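Local coordinates for titin (Homo sapiens, PDB 1WAA), which forms an immunoglobulin domain of a giant muscle protein, probably one of many folded links that resist and pass on tension along the sarcomere, at residues E[50-55]-E[61-66]; E[13-18]-E[23-28]; E[74-77]-E[82-85]. All blocks are in the same frame, centred on the assembly; numbering follows the deposited sequence.

Contact 1 (E[50-55]-E[61-66]); sequences DCEIIE and ILILHN. With ZN (zinc ion), chain Y.
E52 and H65, near one end of the D-E hairpin of an immunoglobulin sandwich (strands 51-56 and 59-64), share a zinc ion. The carboxylate binds it through OE1, with E52 OE1 1.9 Å from the metal, and the imidazole through NE2, with H65 NE2 at 2.1 Å. An acidic side chain of another protein chain and a water complete the ligands found, so the metal joins two molecules. The carboxylate and ring planes stand 79° apart, and E52 OE1 comes to the ring at its edge. With chi1 -73°, E52 sends CG out anti to its carbonyl carbon, and from there the chain runs extended to the metal. E52 OE2 faces the zinc-bound water, which donates to it, and also makes a salt bridge to a basic side chain of the other chain; these partners should help fix the carboxylate's rotation. I63 CG2 lies against one face of the H65 ring, toward its rim.

Behind the metal is a regular antiparallel ladder. E52 and I63 form one hydrogen-bonded pair, with E52 N to I63 O at 2.8 Å and I63 N to E52 O at 2.9 Å; I54 and I61 repeat the pattern. Past the last bridge, H65 N still reaches D50 O. I54 and I61 pack CB against CB on the same face as E52 and I63. The other face turns inward: C51 SG meets L64 CD2 at 3.7 Å and L62 CD1 reaches I53 CG1 at 4.1 Å, while I53 and L62 also rest on W38 of strand 37-40. At the D50 end, a water donates both to D50 O and to H65 O, 2.9 Å from D50 O.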
loop_
_atom_site.group_PDB
_atom_site.type_symbol
_atom_site.label_atom_id
_atom_site.label_comp_id
_atom_site.label_asym_id
_atom_site.label_seq_id
_atom_site.Cartn_x
_atom_site.Cartn_y
_atom_site.Cartn_z
ATOM N N ASP E 50 6.380 18.042 12.665
ATOM C CA ASP E 50 6.033 17.860 14.082
ATOM C C ASP E 50 4.690 17.137 14.299
ATOM O O ASP E 50 4.303 16.850 15.427
ATOM C CB ASP E 50 6.050 19.217 14.816
ATOM C CG ASP E 50 7.424 19.923 14.741
ATOM O OD1 ASP E 50 8.463 19.228 14.578
ATOM O OD2 ASP E 50 7.516 21.181 14.848
ATOM N N CYS E 51 3.973 16.847 13.214
ATOM C CA CYS E 51 2.647 16.275 13.311
ATOM C C CYS E 51 2.461 15.226 12.215
ATOM O O CYS E 51 2.019 15.536 11.110
ATOM C CB CYS E 51 1.598 17.368 13.201
ATOM S SG CYS E 51 -0.052 16.704 13.267
ATOM N N GLU E 52 2.819 13.983 12.527
ATOM C CA GLU E 52 2.928 12.940 11.496
ATOM C C GLU E 52 1.725 12.017 11.581
ATOM O O GLU E 52 1.378 11.532 12.654
ATOM C CB GLU E 52 4.241 12.166 11.654
ATOM C CG GLU E 52 5.466 12.993 11.224
ATOM C CD GLU E 52 6.796 12.530 11.827
ATOM O OE1 GLU E 52 6.813 11.915 12.908
ATOM O OE2 GLU E 52 7.853 12.837 11.244
ATOM N N ILE E 53 1.080 11.808 10.444
ATOM C CA ILE E 53 -0.129 10.995 10.326
ATOM C C ILE E 53 0.241 9.737 9.523
ATOM O O ILE E 53 0.674 9.828 8.378
ATOM C CB ILE E 53 -1.253 11.794 9.614
ATOM C CG1 ILE E 53 -1.614 13.049 10.423
ATOM C CG2 ILE E 53 -2.499 10.955 9.403
ATOM C CD1 ILE E 53 -2.691 13.938 9.767
ATOM N N ILE E 54 0.094 8.584 10.165
ATOM C CA ILE E 54 0.611 7.303 9.681
ATOM C C ILE E 54 -0.540 6.314 9.527
ATOM O O ILE E 54 -1.442 6.254 10.394
ATOM C CB ILE E 54 1.634 6.717 10.734
ATOM C CG1 ILE E 54 2.783 7.711 11.034
ATOM C CG2 ILE E 54 2.091 5.262 10.376
ATOM C CD1 ILE E 54 3.788 7.886 9.958
ATOM N N GLU E 55 -0.531 5.573 8.420
ATOM C CA GLU E 55 -1.458 4.440 8.239
ATOM C C GLU E 55 -0.714 3.207 7.732
ATOM O O GLU E 55 0.147 3.290 6.846
ATOM C CB GLU E 55 -2.589 4.802 7.285
ATOM N N ILE E 61 -1.812 5.740 13.137
ATOM C CA ILE E 61 -0.957 6.318 14.161
ATOM C C ILE E 61 -0.848 7.815 14.004
ATOM O O ILE E 61 -0.821 8.315 12.882
ATOM C CB ILE E 61 0.418 5.630 14.116
ATOM C CG1 ILE E 61 0.289 4.183 14.615
ATOM C CG2 ILE E 61 1.513 6.426 14.901
ATOM C CD1 ILE E 61 1.273 3.233 14.001
ATOM N N LEU E 62 -0.786 8.529 15.127
ATOM C CA LEU E 62 -0.530 9.957 15.105
ATOM C C LEU E 62 0.673 10.212 15.995
ATOM O O LEU E 62 0.672 9.775 17.157
ATOM C CB LEU E 62 -1.714 10.719 15.688
ATOM C CG LEU E 62 -1.492 12.226 15.857
ATOM C CD1 LEU E 62 -1.365 12.907 14.506
ATOM C CD2 LEU E 62 -2.616 12.826 16.628
ATOM N N ILE E 63 1.691 10.868 15.442
ATOM C CA ILE E 63 2.871 11.292 16.212
ATOM C C ILE E 63 2.931 12.823 16.323
ATOM O O ILE E 63 2.874 13.519 15.312
ATOM C CB ILE E 63 4.213 10.780 15.625
ATOM C CG1 ILE E 63 4.119 9.305 15.228
ATOM C CG2 ILE E 63 5.336 10.980 16.671
ATOM C CD1 ILE E 63 5.341 8.781 14.475
ATOM N N LEU E 64 3.030 13.317 17.551
ATOM C CA LEU E 64 3.130 14.753 17.806
ATOM C C LEU E 64 4.420 15.000 18.583
ATOM O O LEU E 64 4.586 14.542 19.715
ATOM C CB LEU E 64 1.911 15.248 18.595
ATOM C CG LEU E 64 0.491 14.905 18.097
ATOM C CD1 LEU E 64 -0.561 15.204 19.175
ATOM C CD2 LEU E 64 0.143 15.639 16.792
ATOM N N HIS E 65 5.346 15.685 17.931
ATOM C CA HIS E 65 6.655 15.968 18.465
ATOM C C HIS E 65 6.620 17.288 19.171
ATOM O O HIS E 65 5.784 18.151 18.858
ATOM C CB HIS E 65 7.640 16.082 17.319
ATOM C CG HIS E 65 7.986 14.774 16.691
ATOM N ND1 HIS E 65 8.798 13.848 17.309
ATOM C CD2 HIS E 65 7.652 14.242 15.494
ATOM C CE1 HIS E 65 8.941 12.800 16.523
ATOM N NE2 HIS E 65 8.264 13.018 15.412
ATOM N N ASN E 66 7.559 17.457 20.105
ATOM C CA ASN E 66 7.746 18.718 20.788
ATOM C C ASN E 66 6.410 19.271 21.316
ATOM O O ASN E 66 6.027 20.416 21.039
ATOM C CB ASN E 66 8.487 19.684 19.856
ATOM C CG ASN E 66 9.299 20.709 20.606
ATOM O OD1 ASN E 66 8.745 21.620 21.206
ATOM N ND2 ASN E 66 10.632 20.571 20.570
HETATM ZN ZN ZN Y . 8.586 11.846 13.686
HETATM O O HOH W 1 2.899 18.351 17.442
HETATM O O HOH W 2 10.447 12.530 12.701
#

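Contact 2 (E[13-18]-E[23-28]); sequences YGVEVF and AHFEIE. With ZN (zinc ion), chain G; ZN (zinc ion), chain H.
V15 places CG1 anti to its backbone N (chi1 176°), which leaves CG2 beside that N, while F25 turns its ring carbon CG anti to its own carbonyl carbon (chi1 -73°); the methyl and the ring face meet as a result. This is packing of strand A' on strand B across the immunoglobulin sandwich: strand 15-18 edges one sheet, strand 23-29 belongs to the other, and no hydrogen bond crosses directly between the segments. V15 CG2 makes a CH-pi contact, 3.8 Å from the centroid of the F25 ring and 19° off its normal. The same methyl also sits tight against the backbone, with V15 CG2 3.3 Å from H24 O. A23 CB faces both valines of strand 15-18, 3.8 Å from V15 CG1 and 3.7 Å from V17 CG1. Within its own sheet, strand 15-18 runs parallel to strand 82-91 and is hydrogen-bonded to it.

Toward Y13, water takes over. One water accepts from both Y13 N and E26 N. H24 and E26 point outward to separate zinc ions; that of H24 takes one further side chain from another protein chain, that of E26 two. Beside the second zinc, a water links Y13 OH to the carboxylate, donating to E26 OE2 at 2.6 Å.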
loop_
_atom_site.group_PDB
_atom_site.type_symbol
_atom_site.label_atom_id
_atom_site.label_comp_id
_atom_site.label_asym_id
_atom_site.label_seq_id
_atom_site.Cartn_x
_atom_site.Cartn_y
_atom_site.Cartn_z
ATOM N N TYR E 13 -6.232 5.336 23.386
ATOM C CA TYR E 13 -6.187 5.609 24.827
ATOM C C TYR E 13 -5.327 6.829 25.124
ATOM O O TYR E 13 -4.531 7.274 24.278
ATOM C CB TYR E 13 -5.790 4.384 25.690
ATOM C CG TYR E 13 -4.535 3.654 25.265
ATOM C CD1 TYR E 13 -3.412 4.357 24.771
ATOM C CD2 TYR E 13 -4.462 2.251 25.366
ATOM C CE1 TYR E 13 -2.255 3.685 24.367
ATOM C CE2 TYR E 13 -3.304 1.555 24.974
ATOM C CZ TYR E 13 -2.207 2.283 24.469
ATOM O OH TYR E 13 -1.066 1.612 24.078
ATOM N N GLY E 14 -5.543 7.388 26.314
ATOM C CA GLY E 14 -4.891 8.614 26.736
ATOM C C GLY E 14 -3.397 8.440 26.821
ATOM O O GLY E 14 -2.921 7.342 27.127
ATOM N N VAL E 15 -2.675 9.527 26.526
ATOM C CA VAL E 15 -1.216 9.603 26.595
ATOM C C VAL E 15 -0.854 10.799 27.459
ATOM O O VAL E 15 -1.484 11.863 27.368
ATOM C CB VAL E 15 -0.580 9.798 25.184
ATOM C CG1 VAL E 15 0.944 9.986 25.261
ATOM C CG2 VAL E 15 -0.939 8.624 24.263
ATOM N N GLU E 16 0.155 10.567 28.345
ATOM C CA GLU E 16 0.674 11.761 29.019
ATOM C C GLU E 16 2.183 11.894 28.768
ATOM O O GLU E 16 2.931 10.907 28.815
ATOM C CB GLU E 16 0.424 11.679 30.538
ATOM C CG GLU E 16 -0.183 10.349 31.023
ATOM C CD GLU E 16 0.351 9.966 32.420
ATOM O OE2 GLU E 16 0.375 10.801 33.364
ATOM N N VAL E 17 2.597 13.118 28.414
ATOM C CA VAL E 17 3.991 13.428 28.128
ATOM C C VAL E 17 4.339 14.711 28.853
ATOM O O VAL E 17 3.451 15.457 29.225
ATOM C CB VAL E 17 4.316 13.570 26.579
ATOM C CG1 VAL E 17 4.113 12.238 25.823
ATOM C CG2 VAL E 17 3.558 14.715 25.918
ATOM N N PHE E 18 5.628 14.950 29.049
ATOM C CA PHE E 18 6.132 16.216 29.565
ATOM C C PHE E 18 6.391 17.199 28.417
ATOM O O PHE E 18 6.517 16.790 27.258
ATOM C CB PHE E 18 7.403 15.976 30.376
ATOM C CG PHE E 18 7.162 15.224 31.663
ATOM C CD1 PHE E 18 7.554 13.895 31.790
ATOM C CD2 PHE E 18 6.541 15.852 32.754
ATOM C CE1 PHE E 18 7.328 13.195 32.981
ATOM C CE2 PHE E 18 6.315 15.168 33.947
ATOM C CZ PHE E 18 6.707 13.838 34.061
ATOM N N ALA E 23 4.387 12.509 21.752
ATOM C CA ALA E 23 3.300 11.644 22.137
ATOM C C ALA E 23 2.893 10.880 20.884
ATOM O O ALA E 23 2.901 11.442 19.795
ATOM C CB ALA E 23 2.125 12.490 22.679
ATOM N N HIS E 24 2.578 9.601 21.041
ATOM C CA HIS E 24 2.165 8.750 19.933
ATOM C C HIS E 24 0.810 8.219 20.306
ATOM O O HIS E 24 0.617 7.781 21.435
ATOM C CB HIS E 24 3.114 7.557 19.784
ATOM C CG HIS E 24 4.559 7.948 19.665
ATOM N ND1 HIS E 24 5.439 7.890 20.723
ATOM C CD2 HIS E 24 5.280 8.386 18.603
ATOM C CE1 HIS E 24 6.637 8.298 20.325
ATOM N NE2 HIS E 24 6.568 8.607 19.042
ATOM N N PHE E 25 -0.140 8.306 19.377
ATOM C CA PHE E 25 -1.465 7.719 19.560
ATOM C C PHE E 25 -1.637 6.605 18.523
ATOM O O PHE E 25 -1.033 6.637 17.418
ATOM C CB PHE E 25 -2.539 8.767 19.360
ATOM C CG PHE E 25 -2.633 9.743 20.489
ATOM C CD1 PHE E 25 -3.493 9.508 21.548
ATOM C CD2 PHE E 25 -1.833 10.888 20.514
ATOM C CE1 PHE E 25 -3.592 10.421 22.616
ATOM C CE2 PHE E 25 -1.915 11.785 21.583
ATOM C CZ PHE E 25 -2.800 11.542 22.625
ATOM N N GLU E 26 -2.482 5.645 18.876
ATOM C CA GLU E 26 -2.588 4.424 18.105
ATOM C C GLU E 26 -4.037 3.937 18.138
ATOM O O GLU E 26 -4.631 3.806 19.206
ATOM C CB GLU E 26 -1.661 3.399 18.759
ATOM C CG GLU E 26 -1.681 2.047 18.114
ATOM C CD GLU E 26 -0.865 1.028 18.858
ATOM O OE1 GLU E 26 -0.464 0.029 18.240
ATOM O OE2 GLU E 26 -0.619 1.206 20.052
ATOM N N ILE E 27 -4.611 3.674 16.967
ATOM C CA ILE E 27 -5.946 3.049 16.918
ATOM C C ILE E 27 -5.976 1.959 15.870
ATOM O O ILE E 27 -5.333 2.085 14.823
ATOM C CB ILE E 27 -7.058 4.089 16.670
ATOM C CG1 ILE E 27 -8.450 3.448 16.698
ATOM C CG2 ILE E 27 -6.854 4.796 15.370
ATOM C CD1 ILE E 27 -9.553 4.458 16.653
ATOM N N GLU E 28 -6.713 0.884 16.143
ATOM C CA GLU E 28 -6.819 -0.219 15.192
ATOM C C GLU E 28 -8.259 -0.390 14.725
ATOM O O GLU E 28 -9.187 -0.470 15.539
ATOM C CB GLU E 28 -6.323 -1.513 15.832
ATOM C CG GLU E 28 -6.004 -2.605 14.824
ATOM C CD GLU E 28 -5.463 -3.844 15.511
ATOM O OE1 GLU E 28 -6.191 -4.867 15.562
ATOM O OE2 GLU E 28 -4.324 -3.778 16.032
HETATM ZN ZN ZN G . 5.353 6.875 22.278
HETATM ZN ZN ZN H . -0.454 -1.318 19.507
HETATM O O HOH W 3 -3.442 5.709 21.779
HETATM O O HOH W 4 0.386 2.990 21.612
HETATM O O HOH W 5 3.813 8.054 23.741
HETATM O O HOH W 6 -2.417 -2.242 19.772
#

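Contact 3 (E[74-77]-E[82-85]); sequences EVSF and TKSA. Unlike the reference sequence in segment 82-85: T82 (reference Ala).
F77 O accepts two bonds from the facing strand. S84 N comes at 3.1 Å, tilted slightly (16°) from the carbonyl plane, whereas K83 NZ, at 2.9 Å from F77 O, comes from above that plane, 67° out of it and not on a lone pair. To get there the K83 chain curls at chi2, chi3 and chi4, laying CE 3.7 Å from S76 CB. The ammonium also donates to a water that bonds to S76 OG, so two partners hold it over the backbone. In return F77 N donates to S84 O at 2.8 Å.

Next along the ladder, S76 faces A85 in a non-hydrogen-bonded pair, and V75 O receives the CA-H of A85, with A85 CA 3.2 Å away. E74 reaches across on the same face as S76, its extended chain lying over the A85 methyl.

On the inward face, F77 packs edge-to-face with W38 and against I27, while S84 OG is tied to L12 N. T82, an alanine in the reference sequence, bonds through OG1 to A79 O near the turn. The two segments are the facing strands of the F-G hairpin in the immunoglobulin beta sandwich.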
loop_
_atom_site.group_PDB
_atom_site.type_symbol
_atom_site.label_atom_id
_atom_site.label_comp_id
_atom_site.label_asym_id
_atom_site.label_seq_id
_atom_site.Cartn_x
_atom_site.Cartn_y
_atom_site.Cartn_z
ATOM N N GLU E 74 -8.364 16.749 23.915
ATOM C CA GLU E 74 -8.845 15.546 23.252
ATOM C C GLU E 74 -8.329 15.371 21.836
ATOM O O GLU E 74 -8.462 16.258 20.980
ATOM C CB GLU E 74 -10.374 15.525 23.240
ATOM C CG GLU E 74 -10.984 14.325 22.541
ATOM C CD GLU E 74 -12.477 14.533 22.313
ATOM O OE1 GLU E 74 -13.286 14.090 23.168
ATOM O OE2 GLU E 74 -12.841 15.179 21.298
ATOM N N VAL E 75 -7.784 14.186 21.604
ATOM C CA VAL E 75 -7.370 13.749 20.299
ATOM C C VAL E 75 -8.481 12.818 19.830
ATOM O O VAL E 75 -8.912 11.929 20.572
ATOM C CB VAL E 75 -6.006 13.024 20.403
ATOM C CG1 VAL E 75 -5.693 12.198 19.135
ATOM C CG2 VAL E 75 -4.886 14.032 20.720
ATOM N N SER E 76 -8.975 13.032 18.615
ATOM C CA SER E 76 -10.019 12.162 18.085
ATOM C C SER E 76 -9.672 11.659 16.683
ATOM O O SER E 76 -8.858 12.259 15.961
ATOM C CB SER E 76 -11.393 12.848 18.116
ATOM O OG SER E 76 -11.423 13.969 17.249
ATOM N N PHE E 77 -10.268 10.526 16.319
ATOM C CA PHE E 77 -10.017 9.920 15.019
ATOM C C PHE E 77 -11.363 9.503 14.454
ATOM O O PHE E 77 -12.228 9.059 15.197
ATOM C CB PHE E 77 -9.137 8.693 15.198
ATOM C CG PHE E 77 -8.904 7.911 13.922
ATOM C CD1 PHE E 77 -9.735 6.829 13.583
ATOM C CD2 PHE E 77 -7.851 8.257 13.055
ATOM C CE1 PHE E 77 -9.509 6.083 12.427
ATOM C CE2 PHE E 77 -7.625 7.541 11.875
ATOM C CZ PHE E 77 -8.443 6.435 11.557
ATOM N N THR E 82 -16.437 4.677 12.082
ATOM C CA THR E 82 -15.716 4.455 13.339
ATOM C C THR E 82 -15.120 5.740 13.897
ATOM O O THR E 82 -14.453 6.496 13.181
ATOM C CB THR E 82 -14.580 3.492 13.077
ATOM O OG1 THR E 82 -13.410 4.209 12.710
ATOM C CG2 THR E 82 -14.903 2.567 11.945
ATOM N N LYS E 83 -15.359 5.959 15.187
ATOM C CA LYS E 83 -14.817 7.130 15.900
ATOM C C LYS E 83 -14.261 6.720 17.276
ATOM O O LYS E 83 -14.755 5.780 17.915
ATOM C CB LYS E 83 -15.902 8.220 16.061
ATOM C CG LYS E 83 -16.028 8.758 17.498
ATOM C CD LYS E 83 -15.891 10.295 17.620
ATOM C CE LYS E 83 -14.445 10.790 17.459
ATOM N NZ LYS E 83 -14.074 11.081 16.053
ATOM N N SER E 84 -13.171 7.375 17.666
ATOM C CA SER E 84 -12.529 7.140 18.956
ATOM C C SER E 84 -11.933 8.468 19.395
ATOM O O SER E 84 -11.509 9.265 18.539
ATOM C CB SER E 84 -11.412 6.105 18.812
ATOM O OG SER E 84 -11.029 5.602 20.075
ATOM N N ALA E 85 -11.926 8.702 20.711
ATOM C CA ALA E 85 -11.288 9.864 21.329
ATOM C C ALA E 85 -10.570 9.449 22.598
ATOM O O ALA E 85 -11.033 8.566 23.327
ATOM C CB ALA E 85 -12.300 10.953 21.642
HETATM O O HOH W 7 -12.619 13.438 15.104
#

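Contact 2 bridges the two sheets. Through strand 23-29 it joins the sheet of contact 1, about 10 Å away between centres: strand 59-64 bonds on to it, with L62 O 2.8 Å from F25 N and L64 O 2.9 Å from A23 N. Through strand 15-18 it joins the sheet of contact 3, whose centre is about 11 Å from contact 2 and about 15 Å from contact 1. The core closes where F25 CZ meets V75 CG2 at 3.8 Å and I27 CD1 meets F77 CD1 at 3.9 Å; L62 CD2 also reaches V75 CG1. Three zinc ions are bound by residues of contacts 1 and 2 (E52 and H65; H24; E26), where other chains supply further ligands.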